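Local coordinates for ABC transporter, substrate-binding protein (Streptococcus pneumoniae, PDB 5G5Y) that captures kestose, nystose and longer fructooligosaccharides, including inulin, for import by an ABC transporter, preferring chains of four or more sugars and not binding sucrose, at residues S12-P16 / E373-K377; I98-K102 / A385-Y390; S118-E123 / G304-M310; S335-W340 / V380-I386. One frame throughout, in Å; residues are numbered along the deposited sequence.

Interaction 1. Residues S12-P16 / E373-K377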
loop_
_atom_site.group_PDB
_atom_site.type_symbol
_atom_site.label_atom_id
_atom_site.label_comp_id
_atom_site.label_asym_id
_atom_site.label_seq_id
_atom_site.Cartn_x
_atom_site.Cartn_y
_atom_site.Cartn_z
ATOM N N SER A 12 19.382 2.054 -2.238
ATOM C CA SER A 12 19.282 3.514 -2.410
ATOM C C SER A 12 20.653 4.105 -2.794
ATOM O O SER A 12 21.684 3.658 -2.276
ATOM C CB SER A 12 18.796 4.168 -1.110
ATOM O OG SER A 12 19.072 5.558 -1.062
ATOM N N PRO A 13 20.667 5.115 -3.683
ATOM C CA PRO A 13 21.924 5.849 -3.966
ATOM C C PRO A 13 22.534 6.518 -2.734
ATOM O O PRO A 13 23.716 6.790 -2.734
ATOM C CB PRO A 13 21.528 6.894 -5.022
ATOM C CG PRO A 13 20.049 6.873 -5.117
ATOM C CD PRO A 13 19.504 5.656 -4.411
ATOM N N LEU A 14 21.753 6.754 -1.682
ATOM C CA LEU A 14 22.315 7.265 -0.442
ATOM C C LEU A 14 23.135 6.229 0.323
ATOM O O LEU A 14 23.911 6.604 1.212
ATOM C CB LEU A 14 21.212 7.803 0.446
ATOM C CG LEU A 14 20.358 8.935 -0.133
ATOM C CD1 LEU A 14 19.321 9.317 0.912
ATOM C CD2 LEU A 14 21.189 10.153 -0.525
ATOM N N SER A 15 22.940 4.935 0.011
ATOM C CA SER A 15 23.676 3.857 0.709
ATOM C C SER A 15 25.032 3.597 0.055
ATOM O O SER A 15 25.252 4.000 -1.073
ATOM C CB SER A 15 22.832 2.586 0.728
ATOM O OG SER A 15 22.650 2.107 -0.573
ATOM N N PRO A 16 25.934 2.881 0.737
ATOM C CA PRO A 16 27.265 2.652 0.174
ATOM C C PRO A 16 27.270 1.833 -1.100
ATOM O O PRO A 16 26.428 0.957 -1.271
ATOM C CB PRO A 16 28.006 1.902 1.293
ATOM C CG PRO A 16 27.237 2.169 2.514
ATOM C CD PRO A 16 25.816 2.351 2.106
ATOM N N GLU A 373 16.910 10.385 5.603
ATOM C CA GLU A 373 17.913 9.574 4.910
ATOM C C GLU A 373 18.429 8.338 5.634
ATOM O O GLU A 373 19.036 7.467 4.986
ATOM C CB GLU A 373 19.139 10.450 4.630
ATOM C CG GLU A 373 18.823 11.757 3.922
ATOM C CD GLU A 373 20.065 12.523 3.496
ATOM O OE1 GLU A 373 21.209 12.158 3.890
ATOM O OE2 GLU A 373 19.876 13.505 2.752
ATOM N N LEU A 374 18.268 8.280 6.951
ATOM C CA LEU A 374 18.984 7.280 7.718
ATOM C C LEU A 374 18.468 5.861 7.396
ATOM O O LEU A 374 19.260 4.907 7.325
ATOM C CB LEU A 374 18.907 7.566 9.193
ATOM C CG LEU A 374 19.634 6.559 10.089
ATOM C CD1 LEU A 374 21.123 6.548 9.758
ATOM C CD2 LEU A 374 19.364 6.918 11.535
ATOM N N ARG A 375 17.164 5.733 7.144
ATOM C CA ARG A 375 16.604 4.411 6.822
ATOM C C ARG A 375 17.239 3.895 5.510
ATOM O O ARG A 375 17.740 2.763 5.439
ATOM C CB ARG A 375 15.097 4.450 6.703
ATOM C CG ARG A 375 14.533 3.090 6.335
ATOM C CD ARG A 375 13.042 3.124 6.035
ATOM N NE ARG A 375 12.565 1.765 5.717
ATOM C CZ ARG A 375 11.290 1.443 5.468
ATOM N NH1 ARG A 375 10.344 2.366 5.503
ATOM N NH2 ARG A 375 10.951 0.186 5.198
ATOM N N GLN A 376 17.241 4.745 4.492
ATOM C CA GLN A 376 17.831 4.395 3.192
ATOM C C GLN A 376 19.303 4.040 3.272
ATOM O O GLN A 376 19.764 3.219 2.501
ATOM C CB GLN A 376 17.680 5.532 2.196
ATOM C CG GLN A 376 16.336 5.695 1.561
ATOM C CD GLN A 376 16.298 7.058 0.907
ATOM O OE1 GLN A 376 16.887 7.239 -0.162
ATOM N NE2 GLN A 376 15.722 8.057 1.603
ATOM N N LYS A 377 20.034 4.693 4.178
ATOM C CA LYS A 377 21.448 4.424 4.366
ATOM C C LYS A 377 21.763 3.128 5.092
ATOM O O LYS A 377 22.866 2.600 4.917
ATOM C CB LYS A 377 22.136 5.581 5.113
ATOM C CG LYS A 377 22.173 6.899 4.368
ATOM C CD LYS A 377 22.873 7.921 5.273
ATOM C CE LYS A 377 22.882 9.328 4.732
ATOM N NZ LYS A 377 23.327 10.269 5.799
HETATM O O HOH W 1 19.537 1.086 0.683
#

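Interaction 2. Residues I98-K102 / A385-Y390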
loop_
_atom_site.group_PDB
_atom_site.type_symbol
_atom_site.label_atom_id
_atom_site.label_comp_id
_atom_site.label_asym_id
_atom_site.label_seq_id
_atom_site.Cartn_x
_atom_site.Cartn_y
_atom_site.Cartn_z
ATOM N N ILE A 98 6.603 -18.646 10.415
ATOM C CA ILE A 98 5.736 -17.579 9.890
ATOM C C ILE A 98 4.554 -18.182 9.122
ATOM O O ILE A 98 3.385 -17.781 9.380
ATOM C CB ILE A 98 6.552 -16.592 9.021
ATOM C CG1 ILE A 98 7.569 -15.832 9.878
ATOM C CG2 ILE A 98 5.670 -15.561 8.303
ATOM C CD1 ILE A 98 8.806 -15.416 9.133
ATOM N N LEU A 99 4.834 -19.134 8.213
ATOM C CA LEU A 99 3.809 -19.737 7.382
ATOM C C LEU A 99 2.841 -20.628 8.155
ATOM O O LEU A 99 1.677 -20.723 7.789
ATOM C CB LEU A 99 4.423 -20.495 6.203
ATOM C CG LEU A 99 5.272 -19.645 5.252
ATOM C CD1 LEU A 99 5.798 -20.531 4.161
ATOM C CD2 LEU A 99 4.483 -18.471 4.685
ATOM N N ASP A 100 3.323 -21.205 9.253
ATOM C CA ASP A 100 2.487 -21.906 10.209
ATOM C C ASP A 100 1.558 -20.954 10.991
ATOM O O ASP A 100 0.398 -21.283 11.171
ATOM C CB ASP A 100 3.377 -22.715 11.175
ATOM C CG ASP A 100 2.579 -23.708 12.010
ATOM O OD1 ASP A 100 2.106 -24.710 11.424
ATOM O OD2 ASP A 100 2.403 -23.468 13.231
ATOM N N GLU A 101 2.044 -19.810 11.460
ATOM C CA GLU A 101 1.221 -18.814 12.177
ATOM C C GLU A 101 0.237 -18.141 11.190
ATOM O O GLU A 101 -0.889 -17.825 11.560
ATOM C CB GLU A 101 2.092 -17.727 12.860
ATOM C CG GLU A 101 1.318 -16.694 13.722
ATOM C CD GLU A 101 2.180 -15.629 14.440
ATOM O OE1 GLU A 101 3.370 -15.903 14.731
ATOM O OE2 GLU A 101 1.664 -14.501 14.749
ATOM N N LYS A 102 0.667 -17.924 9.944
ATOM C CA LYS A 102 -0.099 -17.170 8.954
ATOM C C LYS A 102 -0.121 -17.920 7.646
ATOM O O LYS A 102 0.539 -17.516 6.693
ATOM C CB LYS A 102 0.526 -15.783 8.734
ATOM C CG LYS A 102 0.843 -14.997 9.984
ATOM C CD LYS A 102 -0.381 -14.595 10.752
ATOM C CE LYS A 102 -0.931 -13.308 10.228
ATOM N NZ LYS A 102 -2.146 -12.956 10.979
ATOM N N ALA A 385 9.937 -10.742 7.179
ATOM C CA ALA A 385 8.598 -10.702 7.721
ATOM C C ALA A 385 8.517 -10.053 9.076
ATOM O O ALA A 385 9.243 -10.432 9.994
ATOM C CB ALA A 385 7.990 -12.078 7.813
ATOM N N ILE A 386 7.600 -9.089 9.164
ATOM C CA ILE A 386 7.200 -8.451 10.426
ATOM C C ILE A 386 5.706 -8.685 10.602
ATOM O O ILE A 386 4.875 -8.204 9.803
ATOM C CB ILE A 386 7.512 -6.960 10.446
ATOM C CG1 ILE A 386 9.002 -6.738 10.132
ATOM C CG2 ILE A 386 7.192 -6.343 11.805
ATOM C CD1 ILE A 386 9.368 -5.297 9.860
ATOM N N LEU A 387 5.380 -9.437 11.640
ATOM C CA LEU A 387 3.997 -9.787 11.956
ATOM C C LEU A 387 3.515 -8.833 13.031
ATOM O O LEU A 387 4.310 -8.305 13.826
ATOM C CB LEU A 387 3.877 -11.233 12.418
ATOM C CG LEU A 387 4.402 -12.271 11.429
ATOM C CD1 LEU A 387 4.108 -13.669 11.907
ATOM C CD2 LEU A 387 3.840 -12.051 10.035
ATOM N N ASP A 388 2.209 -8.603 13.025
ATOM C CA ASP A 388 1.591 -7.721 13.981
ATOM C C ASP A 388 1.814 -8.172 15.433
ATOM O O ASP A 388 1.923 -7.330 16.309
ATOM C CB ASP A 388 0.123 -7.553 13.657
ATOM C CG ASP A 388 -0.499 -6.372 14.386
ATOM O OD1 ASP A 388 -0.069 -5.223 14.158
ATOM O OD2 ASP A 388 -1.439 -6.612 15.177
ATOM N N SER A 389 1.963 -9.477 15.671
ATOM C CA SER A 389 2.348 -9.982 16.995
ATOM C C SER A 389 3.753 -9.540 17.517
ATOM O O SER A 389 4.062 -9.707 18.692
ATOM C CB SER A 389 2.272 -11.509 17.010
ATOM O OG SER A 389 3.167 -12.072 16.081
ATOM N N TYR A 390 4.618 -9.042 16.649
ATOM C CA TYR A 390 5.985 -8.671 17.058
ATOM C C TYR A 390 6.005 -7.351 17.859
ATOM O O TYR A 390 6.974 -7.099 18.596
ATOM C CB TYR A 390 6.898 -8.474 15.856
ATOM C CG TYR A 390 7.213 -9.692 15.017
ATOM C CD1 TYR A 390 6.607 -10.926 15.242
ATOM C CD2 TYR A 390 8.172 -9.615 14.012
ATOM C CE1 TYR A 390 6.922 -12.038 14.488
ATOM C CE2 TYR A 390 8.482 -10.711 13.239
ATOM C CZ TYR A 390 7.864 -11.922 13.462
ATOM O OH TYR A 390 8.167 -13.036 12.672
HETATM O O HOH W 2 0.384 -11.512 13.811
#

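Interaction 3. Residues S118-E123 / G304-M310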
loop_
_atom_site.group_PDB
_atom_site.type_symbol
_atom_site.label_atom_id
_atom_site.label_comp_id
_atom_site.label_asym_id
_atom_site.label_seq_id
_atom_site.Cartn_x
_atom_site.Cartn_y
_atom_site.Cartn_z
ATOM N N SER A 118 9.653 -17.414 -5.263
ATOM C CA SER A 118 10.251 -16.220 -4.706
ATOM C C SER A 118 9.974 -16.138 -3.233
ATOM O O SER A 118 9.069 -16.806 -2.735
ATOM C CB SER A 118 9.753 -14.943 -5.433
ATOM O OG SER A 118 8.385 -14.702 -5.245
ATOM N N PHE A 119 10.751 -15.327 -2.541
ATOM C CA PHE A 119 10.567 -15.121 -1.115
ATOM C C PHE A 119 10.029 -13.708 -0.853
ATOM O O PHE A 119 10.581 -12.733 -1.365
ATOM C CB PHE A 119 11.890 -15.308 -0.391
ATOM C CG PHE A 119 12.471 -16.683 -0.549
ATOM C CD1 PHE A 119 12.099 -17.702 0.312
ATOM C CD2 PHE A 119 13.381 -16.969 -1.543
ATOM C CE1 PHE A 119 12.623 -18.986 0.183
ATOM C CE2 PHE A 119 13.929 -18.260 -1.665
ATOM C CZ PHE A 119 13.550 -19.255 -0.804
ATOM N N PRO A 120 8.978 -13.593 -0.014
ATOM C CA PRO A 120 8.254 -12.361 0.079
ATOM C C PRO A 120 8.812 -11.378 1.104
ATOM O O PRO A 120 9.621 -11.731 2.004
ATOM C CB PRO A 120 6.861 -12.811 0.523
ATOM C CG PRO A 120 7.150 -13.975 1.375
ATOM C CD PRO A 120 8.240 -14.694 0.646
ATOM N N TRP A 121 8.408 -10.140 0.904
ATOM C CA TRP A 121 8.399 -9.108 1.960
ATOM C C TRP A 121 7.002 -9.092 2.579
ATOM O O TRP A 121 6.003 -8.937 1.861
ATOM C CB TRP A 121 8.747 -7.742 1.364
ATOM C CG TRP A 121 8.521 -6.536 2.238
ATOM C CD1 TRP A 121 9.384 -6.029 3.175
ATOM C CD2 TRP A 121 7.405 -5.625 2.181
ATOM N NE1 TRP A 121 8.859 -4.867 3.714
ATOM C CE2 TRP A 121 7.661 -4.591 3.106
ATOM C CE3 TRP A 121 6.239 -5.563 1.402
ATOM C CZ2 TRP A 121 6.775 -3.540 3.306
ATOM C CZ3 TRP A 121 5.355 -4.521 1.606
ATOM C CH2 TRP A 121 5.610 -3.540 2.566
ATOM N N ILE A 122 6.950 -9.216 3.906
ATOM C CA ILE A 122 5.729 -9.133 4.679
ATOM C C ILE A 122 5.924 -8.064 5.757
ATOM O O ILE A 122 6.856 -8.157 6.578
ATOM C CB ILE A 122 5.382 -10.483 5.353
ATOM C CG1 ILE A 122 5.113 -11.598 4.309
ATOM C CG2 ILE A 122 4.164 -10.317 6.243
ATOM C CD1 ILE A 122 5.225 -13.019 4.851
ATOM N N GLU A 123 5.043 -7.072 5.765
ATOM C CA GLU A 123 5.038 -6.030 6.802
ATOM C C GLU A 123 3.624 -5.806 7.284
ATOM O O GLU A 123 2.837 -5.070 6.640
ATOM C CB GLU A 123 5.626 -4.723 6.279
ATOM C CG GLU A 123 5.809 -3.610 7.300
ATOM C CD GLU A 123 6.139 -2.262 6.648
ATOM O OE1 GLU A 123 5.200 -1.585 6.159
ATOM O OE2 GLU A 123 7.332 -1.872 6.580
ATOM N N GLY A 304 0.517 -5.135 3.167
ATOM C CA GLY A 304 1.977 -5.049 3.300
ATOM C C GLY A 304 2.590 -6.364 2.855
ATOM O O GLY A 304 2.975 -7.214 3.672
ATOM N N PHE A 305 2.613 -6.560 1.552
ATOM C CA PHE A 305 3.040 -7.831 0.966
ATOM C C PHE A 305 3.613 -7.616 -0.399
ATOM O O PHE A 305 3.030 -6.901 -1.223
ATOM C CB PHE A 305 1.886 -8.821 0.894
ATOM C CG PHE A 305 2.261 -10.153 0.295
ATOM C CD1 PHE A 305 2.968 -11.104 1.031
ATOM C CD2 PHE A 305 1.927 -10.440 -1.039
ATOM C CE1 PHE A 305 3.255 -12.350 0.472
ATOM C CE2 PHE A 305 2.260 -11.651 -1.602
ATOM C CZ PHE A 305 2.944 -12.602 -0.844
ATOM N N ALA A 306 4.793 -8.153 -0.621
ATOM C CA ALA A 306 5.348 -8.231 -1.978
ATOM C C ALA A 306 5.832 -9.603 -2.197
ATOM O O ALA A 306 6.635 -10.106 -1.406
ATOM C CB ALA A 306 6.468 -7.221 -2.155
ATOM N N ARG A 307 5.356 -10.234 -3.275
ATOM C CA ARG A 307 5.606 -11.632 -3.517
ATOM C C ARG A 307 7.098 -11.967 -3.673
ATOM O O ARG A 307 7.539 -13.034 -3.242
ATOM C CB ARG A 307 4.884 -12.107 -4.796
ATOM C CG ARG A 307 4.373 -13.516 -4.664
ATOM C CD ARG A 307 3.526 -13.984 -5.830
ATOM N NE ARG A 307 2.600 -12.987 -6.366
ATOM C CZ ARG A 307 1.373 -12.726 -5.919
ATOM N NH1 ARG A 307 0.863 -13.374 -4.882
ATOM N NH2 ARG A 307 0.647 -11.775 -6.541
ATOM N N ASP A 308 7.847 -11.048 -4.288
ATOM C CA ASP A 308 9.239 -11.281 -4.622
ATOM C C ASP A 308 10.182 -10.194 -4.139
ATOM O O ASP A 308 10.250 -9.094 -4.703
ATOM C CB ASP A 308 9.374 -11.463 -6.132
ATOM C CG ASP A 308 10.798 -11.443 -6.596
ATOM O OD1 ASP A 308 11.736 -11.859 -5.835
ATOM O OD2 ASP A 308 10.975 -11.016 -7.758
ATOM N N LYS A 309 10.903 -10.501 -3.083
ATOM C CA LYS A 309 12.089 -9.767 -2.737
ATOM C C LYS A 309 13.354 -10.618 -2.789
ATOM O O LYS A 309 14.402 -10.162 -2.334
ATOM C CB LYS A 309 11.936 -9.112 -1.373
ATOM C CG LYS A 309 10.987 -7.955 -1.330
ATOM C CD LYS A 309 11.333 -6.780 -2.223
ATOM C CE LYS A 309 10.235 -5.744 -2.121
ATOM N NZ LYS A 309 10.742 -4.426 -2.529
ATOM N N MET A 310 13.261 -11.840 -3.305
ATOM C CA MET A 310 14.445 -12.667 -3.588
ATOM C C MET A 310 14.051 -13.840 -4.420
ATOM O O MET A 310 13.061 -14.476 -4.119
ATOM C CB MET A 310 15.083 -13.206 -2.324
ATOM C CG MET A 310 16.469 -13.796 -2.523
ATOM S SD MET A 310 17.553 -13.196 -1.238
ATOM C CE MET A 310 19.086 -14.088 -1.594
HETATM O O HOH W 3 6.536 -15.542 -2.691
#

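Interaction 4. Residues S335-W340 / V380-I386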
loop_
_atom_site.group_PDB
_atom_site.type_symbol
_atom_site.label_atom_id
_atom_site.label_comp_id
_atom_site.label_asym_id
_atom_site.label_seq_id
_atom_site.Cartn_x
_atom_site.Cartn_y
_atom_site.Cartn_z
ATOM N N SER A 335 14.485 -9.507 10.536
ATOM C CA SER A 335 13.479 -8.907 9.665
ATOM C C SER A 335 13.217 -7.429 9.990
ATOM O O SER A 335 13.123 -6.592 9.095
ATOM C CB SER A 335 12.182 -9.701 9.694
ATOM O OG SER A 335 12.323 -10.929 9.042
ATOM N N VAL A 336 13.101 -7.112 11.279
ATOM C CA VAL A 336 12.790 -5.772 11.672
ATOM C C VAL A 336 13.929 -4.835 11.231
ATOM O O VAL A 336 13.679 -3.823 10.598
ATOM C CB VAL A 336 12.511 -5.668 13.187
ATOM C CG1 VAL A 336 12.492 -4.232 13.667
ATOM C CG2 VAL A 336 11.213 -6.404 13.541
ATOM N N GLN A 337 15.173 -5.195 11.538
ATOM C CA GLN A 337 16.315 -4.340 11.159
ATOM C C GLN A 337 16.476 -4.245 9.652
ATOM O O GLN A 337 16.676 -3.136 9.103
ATOM C CB GLN A 337 17.600 -4.880 11.771
ATOM C CG GLN A 337 17.641 -4.816 13.269
ATOM C CD GLN A 337 18.871 -5.501 13.803
ATOM O OE1 GLN A 337 19.942 -4.933 13.749
ATOM N NE2 GLN A 337 18.715 -6.734 14.309
ATOM N N ASN A 338 16.336 -5.373 8.951
ATOM C CA ASN A 338 16.483 -5.337 7.492
ATOM C C ASN A 338 15.507 -4.354 6.844
ATOM O O ASN A 338 15.846 -3.659 5.883
ATOM C CB ASN A 338 16.314 -6.721 6.868
ATOM C CG ASN A 338 17.475 -7.656 7.193
ATOM O OD1 ASN A 338 18.416 -7.293 7.909
ATOM N ND2 ASN A 338 17.384 -8.882 6.696
ATOM N N ASN A 339 14.318 -4.286 7.415
ATOM C CA ASN A 339 13.252 -3.428 6.912
ATOM C C ASN A 339 13.510 -1.948 7.245
ATOM O O ASN A 339 13.219 -1.081 6.435
ATOM C CB ASN A 339 11.925 -3.847 7.543
ATOM C CG ASN A 339 10.697 -3.295 6.800
ATOM O OD1 ASN A 339 10.593 -3.412 5.586
ATOM N ND2 ASN A 339 9.755 -2.734 7.537
ATOM N N TRP A 340 13.970 -1.677 8.463
ATOM C CA TRP A 340 13.916 -0.318 9.013
ATOM C C TRP A 340 15.236 0.346 9.422
ATOM O O TRP A 340 15.262 1.579 9.534
ATOM C CB TRP A 340 12.939 -0.264 10.201
ATOM C CG TRP A 340 11.499 -0.187 9.846
ATOM C CD1 TRP A 340 10.927 0.576 8.843
ATOM C CD2 TRP A 340 10.409 -0.821 10.525
ATOM N NE1 TRP A 340 9.542 0.410 8.840
ATOM C CE2 TRP A 340 9.198 -0.427 9.866
ATOM C CE3 TRP A 340 10.323 -1.700 11.600
ATOM C CZ2 TRP A 340 7.941 -0.917 10.242
ATOM C CZ3 TRP A 340 9.052 -2.150 11.993
ATOM C CH2 TRP A 340 7.894 -1.757 11.313
ATOM N N VAL A 380 18.360 -2.873 4.628
ATOM C CA VAL A 380 18.802 -3.698 3.521
ATOM C C VAL A 380 17.709 -4.195 2.599
ATOM O O VAL A 380 18.026 -4.670 1.502
ATOM C CB VAL A 380 19.677 -4.904 3.990
ATOM C CG1 VAL A 380 20.769 -4.455 4.989
ATOM C CG2 VAL A 380 18.860 -5.955 4.627
ATOM N N GLY A 381 16.446 -4.131 3.012
ATOM C CA GLY A 381 15.354 -4.633 2.182
ATOM C C GLY A 381 15.441 -6.134 2.101
ATOM O O GLY A 381 15.842 -6.793 3.067
ATOM N N GLY A 382 15.100 -6.676 0.938
ATOM C CA GLY A 382 15.128 -8.087 0.723
ATOM C C GLY A 382 13.973 -8.824 1.382
ATOM O O GLY A 382 13.017 -8.199 1.882
ATOM N N PRO A 383 14.070 -10.167 1.417
ATOM C CA PRO A 383 12.984 -10.987 1.959
ATOM C C PRO A 383 12.968 -10.912 3.490
ATOM O O PRO A 383 14.027 -11.013 4.149
ATOM C CB PRO A 383 13.344 -12.384 1.460
ATOM C CG PRO A 383 14.839 -12.386 1.470
ATOM C CD PRO A 383 15.250 -10.986 1.073
ATOM N N LEU A 384 11.783 -10.741 4.065
ATOM C CA LEU A 384 11.633 -10.559 5.489
ATOM C C LEU A 384 10.165 -10.591 5.880
ATOM O O LEU A 384 9.245 -10.473 5.016
ATOM C CB LEU A 384 12.282 -9.209 5.937
ATOM C CG LEU A 384 11.645 -7.895 5.432
ATOM C CD1 LEU A 384 10.496 -7.441 6.313
ATOM C CD2 LEU A 384 12.709 -6.771 5.307
ATOM N N ALA A 385 9.937 -10.742 7.179
ATOM C CA ALA A 385 8.598 -10.702 7.721
ATOM C C ALA A 385 8.517 -10.053 9.076
ATOM O O ALA A 385 9.243 -10.432 9.994
ATOM C CB ALA A 385 7.990 -12.078 7.813
ATOM N N ILE A 386 7.600 -9.089 9.164
ATOM C CA ILE A 386 7.200 -8.451 10.426
ATOM C C ILE A 386 5.706 -8.685 10.602
ATOM O O ILE A 386 4.875 -8.204 9.803
ATOM C CB ILE A 386 7.512 -6.960 10.446
ATOM C CG1 ILE A 386 9.002 -6.738 10.132
ATOM C CG2 ILE A 386 7.192 -6.343 11.805
ATOM C CD1 ILE A 386 9.368 -5.297 9.860
HETATM O O HOH W 4 15.942 -9.142 4.214
#

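Interaction 1. Residues S12-P16 / E373-K377
The flat side-chain amide of Gln376 meets Ser12 and Leu14. CD1 of Leu14 sits above the amide plane, displaced from its centre, and comes to 3.4 Å from Gln376 OE1. Ser12 OG reaches the same oxygen on the same side of the plane, but lower, tilted 18° from it, and donates a hydrogen bond of 2.9 Å to OE1. The amide is thus held by one polar contact and one apolar one.

The motif on the first side is a type I beta turn from Ser12 to Ser15, in the loop after strand 3-10. It lies against helix 370-378 of this solute-binding protein. An ST turn fixes the donor: Ser12 OG accepts from Leu14 N at 3.0 Å. With OG trans to its own backbone N (chi1 161°), the hydroxyl can serve both partners.

Leu14 CD1 also packs on CB of Glu373 at 3.9 Å. Its CB lies 4.1 Å from CG of Lys377. Glu373 and Lys377, one helical turn apart, form a weak salt bridge. The contact lies at the surface. On the same helix, Arg375 is a substrate-binding residue; it pairs with Glu379, another one, and bonds to the carbonyl of Asn339. A water closes the backbone side: it accepts from Ser12 N at 3.1 Å and donates to Gln376 O at 2.8 Å.

Interaction 2. Residues I98-K102 / A385-Y390
Ile98 and Ala385 mark the nearest approach of the two backbones, with CA atoms 7.8 Å apart. The last turn of helix 93-101 faces the end of strand 384-386 and the short 3-10 turn 388-390 that follows.

CD1 of Ile98 touches CB of Ala385 at 3.7 Å. The other branch of Ile98, CG2, is 4.3 Å from CD2 of Leu387. Tyr390 crosses Ile98 at about a right angle, its OH 4.0 Å from CG1. The Tyr390 ring carries the backbone N of Leu387 over the centre of one face. This is helix-to-sheet packing: the helix end leans on the chain leaving strand 384-386, an outer strand of a three-stranded mixed sheet.

Glu101 stretches across with CG opposite its backbone N (chi1 -176°). Leu387 CD1 packs against a flat face of the carboxylate, 3.7 Å from Glu101 OE1. Ser389 OG lies close to the carboxylate plane and donates to the syn lone pair of Glu101 OE2 at 3.2 Å. A water accepts from Ser389 N and donates weakly to OE2. Lys102 CG lies 4.0 Å from Leu387 CD1; its bent chain runs on to a zinc site completed by Glu124 and Asp127.

Interaction 3. Residues S118-E123 / G304-M310
An antiparallel strand pair with a classic beta bulge joins these segments, and it carries two substrate-binding residues, Glu123 and Lys309. Trp121 and Ala306 form the hydrogen-bonded pair, with Trp121 N to Ala306 O and Ala306 N to Trp121 O both 2.9 Å. Ile122 and Phe305 are the non-hydrogen-bonded pair. Glu123 N then bonds to Gly304 O from above the carbonyl plane. At the bulge, Phe119 faces both Lys309 and Met310: its O accepts from Lys309 N at 2.8 Å, and its N donates to Met310 O.

The Trp121 ring has CG trans to the backbone N (chi1 168°), which lays its six-membered ring along Gly304 to Ala306. Its edge meets Ala306 N in plane, and its CE3 is 3.9 Å from CB of Ala306. CB of Glu123 sits over one face. CB of Trp121 touches CG of Lys309 at 3.5 Å. On the other face of the sheet, Phe305 presents its edge to CG1 of Ile122, while its CE1 is 3.6 Å from CB of Pro120. Ser118 OG donates to Arg307 O at 2.7 Å, well above that carbonyl plane.

Asn339 of helix 332-340 bonds to Trp121 NE1 and Glu123 OE2. Strand 121-123 is the middle one, with 384-386 on its far side; helix 104-109 packs on Pro120, Ile122 and Phe305, and helix 319-329 on Phe119 and Met310.

Interaction 4. Residues S335-W340 / V380-I386
Ile386 points its CD1 at the substrate-binding Trp340. The methyl lies over a face of the six-membered ring, 4.2 Å from its centroid, as a CH-pi contact. CG1 trans to the carbonyl carbon (chi1 -55°) carries the methyl there. ND2 of Asn339 lies over the same face, 3.5 Å from CD1 of Ile386, and is hydrogen-bonded to Glu123 OE2. Ile386 CG1 and Val336 CG2 meet where their side chains cross at about a right angle.

Leu384 CG lies between backbone N and carbonyl carbon (chi1 66°); its CD2 rests 3.6 Å from Asn339 N. Ser335 OG accepts a nearly straight 3.0 Å bond from Ala385 N and also bonds to Gln329 O. CG2 of Val380 packs 3.4 Å from Asn338 CG.

Asn338 O takes two donors: Val380 N on an in-plane lone pair, and Gly381 N from above that plane. A water accepts from Asn338 ND2, which also bonds to Gln329, and donates to Gly381 O and Pro383 O.

The axis of helical segment 335-340 runs at 103° to that of strand 384-386, with a closest approach of 7.4 Å. Strand 121-123 runs parallel beside this strand, helix 23-32 touches Val380 and Asn338, and strand 352-355 touches Val336 and Trp340.

Interactions 2, 3 and 4 meet on one small sheet, ordered 305-306, 121-123, 384-386. Their centres are 10 to 13 Å apart. Interactions 2 and 4 share Ala385 and Ile386. Interaction 3 joins the middle strand to the outer strand 305-306, and its Glu123 OE2 lies 2.7 Å from Asn339 ND2 of interaction 4. Interaction 1 sits farther out, its centre 15 Å from that of interaction 4, yet touches it where Arg375 NH2 approaches Asn339 O at 2.9 Å. Along the chain, interactions 3 and 4 follow in series inside interaction 2, which crosses interaction 1. Distant pieces of sequence thus bring Glu123, Lys309, Trp340 and Arg375 to the substrate site.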